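Long-range contact in iron-chelator utilization protein (Thermobifida fusca TM51, PDB 4YHB), which binds flavin-adenine dinucleotide and probably reduces ferric siderophores so that their iron can be released inside the cell: residues 177-181 against 192-196. Numbering follows the deposited sequence.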
ATOM      1  N   ALA A 177     -11.457  12.367 -11.449  1.00 20.45           N
ATOM      2  CA  ALA A 177     -10.799  13.560 -10.911  1.00 20.80           C
ATOM      3  C   ALA A 177     -11.086  13.813  -9.429  1.00 23.19           C
ATOM      4  O   ALA A 177     -10.293  14.464  -8.736  1.00 25.04           O
ATOM      5  CB  ALA A 177     -11.196  14.794 -11.735  1.00 25.12           C
ATOM      6  N   ALA A 178     -12.205  13.294  -8.934  1.00 21.30           N
ATOM      7  CA  ALA A 178     -12.582  13.495  -7.536  1.00 24.08           C
ATOM      8  C   ALA A 178     -11.712  12.681  -6.596  1.00 22.73           C
ATOM      9  O   ALA A 178     -11.761  12.867  -5.381  1.00 23.00           O
ATOM     10  CB  ALA A 178     -14.051  13.141  -7.317  1.00 27.16           C
ATOM     11  N   GLU A 179     -10.926  11.770  -7.158  1.00 21.88           N
ATOM     12  CA  GLU A 179     -10.093  10.882  -6.357  1.00 22.83           C
ATOM     13  C   GLU A 179      -8.656  11.384  -6.224  1.00 23.61           C
ATOM     14  O   GLU A 179      -7.839  10.753  -5.555  1.00 22.47           O
ATOM     15  CB  GLU A 179     -10.104   9.475  -6.956  1.00 22.59           C
ATOM     16  CG  GLU A 179     -11.480   8.827  -6.949  1.00 23.85           C
ATOM     17  CD  GLU A 179     -12.024   8.625  -5.534  1.00 25.02           C
ATOM     18  OE1 GLU A 179     -11.235   8.304  -4.605  1.00 25.64           O
ATOM     19  OE2 GLU A 179     -13.246   8.778  -5.356  1.00 24.26           O
ATOM     20  N   GLU A 180      -8.343  12.506  -6.865  1.00 22.94           N
ATOM     21  CA  GLU A 180      -7.014  13.110  -6.738  1.00 21.70           C
ATOM     22  C   GLU A 180      -6.778  13.588  -5.314  1.00 24.22           C
ATOM     23  O   GLU A 180      -7.705  14.035  -4.647  1.00 26.63           O
ATOM     24  CB  GLU A 180      -6.857  14.273  -7.723  1.00 24.03           C
ATOM     25  CG  GLU A 180      -6.945  13.807  -9.157  1.00 19.02           C
ATOM     26  CD  GLU A 180      -6.868  14.934 -10.175  1.00 25.37           C
ATOM     27  OE1 GLU A 180      -6.585  16.081  -9.786  1.00 29.19           O
ATOM     28  OE2 GLU A 180      -7.081  14.655 -11.373  1.00 26.86           O
ATOM     29  N   GLN A 181      -5.537  13.480  -4.851  1.00 22.91           N
ATOM     30  CA  GLN A 181      -5.164  13.937  -3.520  1.00 24.34           C
ATOM     31  C   GLN A 181      -4.151  15.069  -3.603  1.00 24.14           C
ATOM     32  O   GLN A 181      -3.415  15.178  -4.575  1.00 30.56           O
ATOM     33  CB  GLN A 181      -4.588  12.773  -2.692  1.00 22.54           C
ATOM     34  CG  GLN A 181      -5.522  11.577  -2.582  1.00 24.22           C
ATOM     35  CD  GLN A 181      -4.950  10.470  -1.696  1.00 26.84           C
ATOM     36  OE1 GLN A 181      -3.980  10.681  -0.973  1.00 27.95           O
ATOM     37  NE2 GLN A 181      -5.553   9.293  -1.754  1.00 20.92           N
ATOM     38  N   THR A 192       1.142  13.132 -12.129  1.00 26.29           N
ATOM     39  CA  THR A 192       0.061  13.056 -13.091  1.00 27.74           C
ATOM     40  C   THR A 192      -0.986  12.078 -12.616  1.00 26.79           C
ATOM     41  O   THR A 192      -0.686  10.924 -12.296  1.00 25.00           O
ATOM     42  CB  THR A 192       0.572  12.638 -14.477  1.00 29.74           C
ATOM     43  OG1 THR A 192       1.544  13.592 -14.916  1.00 27.16           O
ATOM     44  CG2 THR A 192      -0.563  12.582 -15.481  1.00 26.34           C
ATOM     45  N   TRP A 193      -2.219  12.549 -12.557  1.00 24.74           N
ATOM     46  CA  TRP A 193      -3.327  11.700 -12.182  1.00 23.84           C
ATOM     47  C   TRP A 193      -3.982  11.184 -13.454  1.00 25.68           C
ATOM     48  O   TRP A 193      -4.418  11.965 -14.307  1.00 27.37           O
ATOM     49  CB  TRP A 193      -4.321  12.470 -11.303  1.00 22.53           C
ATOM     50  CG  TRP A 193      -3.703  12.957 -10.022  1.00 23.51           C
ATOM     51  CD1 TRP A 193      -3.101  14.170  -9.801  1.00 22.91           C
ATOM     52  CD2 TRP A 193      -3.615  12.236  -8.779  1.00 22.56           C
ATOM     53  NE1 TRP A 193      -2.644  14.240  -8.501  1.00 23.26           N
ATOM     54  CE2 TRP A 193      -2.948  13.071  -7.857  1.00 23.20           C
ATOM     55  CE3 TRP A 193      -4.035  10.969  -8.365  1.00 21.44           C
ATOM     56  CZ2 TRP A 193      -2.696  12.677  -6.544  1.00 23.94           C
ATOM     57  CZ3 TRP A 193      -3.788  10.583  -7.060  1.00 19.43           C
ATOM     58  CH2 TRP A 193      -3.121  11.434  -6.167  1.00 22.84           C
ATOM     59  N   LEU A 194      -4.034   9.866 -13.591  1.00 21.62           N
ATOM     60  CA  LEU A 194      -4.692   9.245 -14.736  1.00 23.37           C
ATOM     61  C   LEU A 194      -6.060   8.718 -14.319  1.00 25.25           C
ATOM     62  O   LEU A 194      -6.195   8.067 -13.282  1.00 22.08           O
ATOM     63  CB  LEU A 194      -3.828   8.114 -15.290  1.00 20.29           C
ATOM     64  CG  LEU A 194      -2.414   8.555 -15.664  1.00 22.79           C
ATOM     65  CD1 LEU A 194      -1.527   7.324 -15.817  1.00 24.07           C
ATOM     66  CD2 LEU A 194      -2.445   9.401 -16.947  1.00 24.59           C
ATOM     67  N   HIS A 195      -7.068   8.994 -15.131  1.00 21.31           N
ATOM     68  CA  HIS A 195      -8.448   8.692 -14.763  1.00 23.21           C
ATOM     69  C   HIS A 195      -9.034   7.567 -15.600  1.00 26.01           C
ATOM     70  O   HIS A 195      -9.016   7.625 -16.829  1.00 21.30           O
ATOM     71  CB  HIS A 195      -9.322   9.947 -14.910  1.00 22.33           C
ATOM     72  CG  HIS A 195      -8.753  11.160 -14.244  1.00 22.69           C
ATOM     73  ND1 HIS A 195      -8.837  12.420 -14.797  1.00 26.15           N
ATOM     74  CD2 HIS A 195      -8.113  11.313 -13.061  1.00 21.52           C
ATOM     75  CE1 HIS A 195      -8.266  13.294 -13.986  1.00 28.13           C
ATOM     76  NE2 HIS A 195      -7.815  12.645 -12.926  1.00 23.68           N
ATOM     77  N   ARG A 196      -9.587   6.558 -14.933  1.00 22.34           N
ATOM     78  CA  ARG A 196     -10.253   5.460 -15.628  1.00 21.77           C
ATOM     79  C   ARG A 196     -11.562   5.886 -16.288  1.00 23.22           C
ATOM     80  O   ARG A 196     -12.000   5.253 -17.251  1.00 24.93           O
ATOM     81  CB  ARG A 196     -10.522   4.309 -14.665  1.00 24.31           C
ATOM     82  CG  ARG A 196      -9.267   3.504 -14.309  1.00 24.02           C
ATOM     83  CD  ARG A 196      -9.657   2.195 -13.632  1.00 26.11           C
ATOM     84  NE  ARG A 196     -10.401   2.436 -12.400  1.00 24.72           N
ATOM     85  CZ  ARG A 196      -9.833   2.598 -11.208  1.00 28.40           C
ATOM     86  NH1 ARG A 196      -8.512   2.546 -11.086  1.00 28.39           N
ATOM     87  NH2 ARG A 196     -10.584   2.812 -10.139  1.00 27.46           N
TER
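E180 lies across one face of the W193 indole and reaches on to the imidazole of H195, so a single side chain spans both strand residues. The evidence for a CH-pi contact is direct: CG of E180 sits 3.8 Å from the centroid of the five-membered ring of W193 and 25° off its normal. With CG anti to the carbonyl carbon (chi1 -63°) and the chain extended beyond it, the glutamate runs over the indole, its carboxylate nearly parallel to the ring. The backbone that follows extends this cover: Q181 N stands 3.3 Å above the W193 plane, toward the rim of the six-membered ring. Q181 O lies obliquely beyond that rim, 3.3 Å from W193 CZ2. Here the packing is tight, and W193 also touches L152 of helix 152-161 and meets the ring of F172 on the neighbouring strand.

Toward H195 the contact is polar and more open. E180 OE2 accepts from H195 NE2 at 2.6 Å through its anti lone pair, the one away from OE1. The acceptor is nearly in the imidazole plane, but the N-H...O angle of 140° shows a bent bond; the carboxylate would probably stabilise a protonated imidazole. Over one face of H195 lies the backbone of A177, whose CA is 3.7 Å from NE2. This exposed residue adds a few van der Waals contacts at the solvent side (A177 CB to H195 CE1 4.0 Å), against the larger interface at W193.

The connection between strands 167-174 and 190-195 thus folds back over 190-195, the outermost strand of a five-stranded parallel sheet of order 3-2-1-4-5, as in the nucleotide-binding domain of ferredoxin reductase-type flavoproteins.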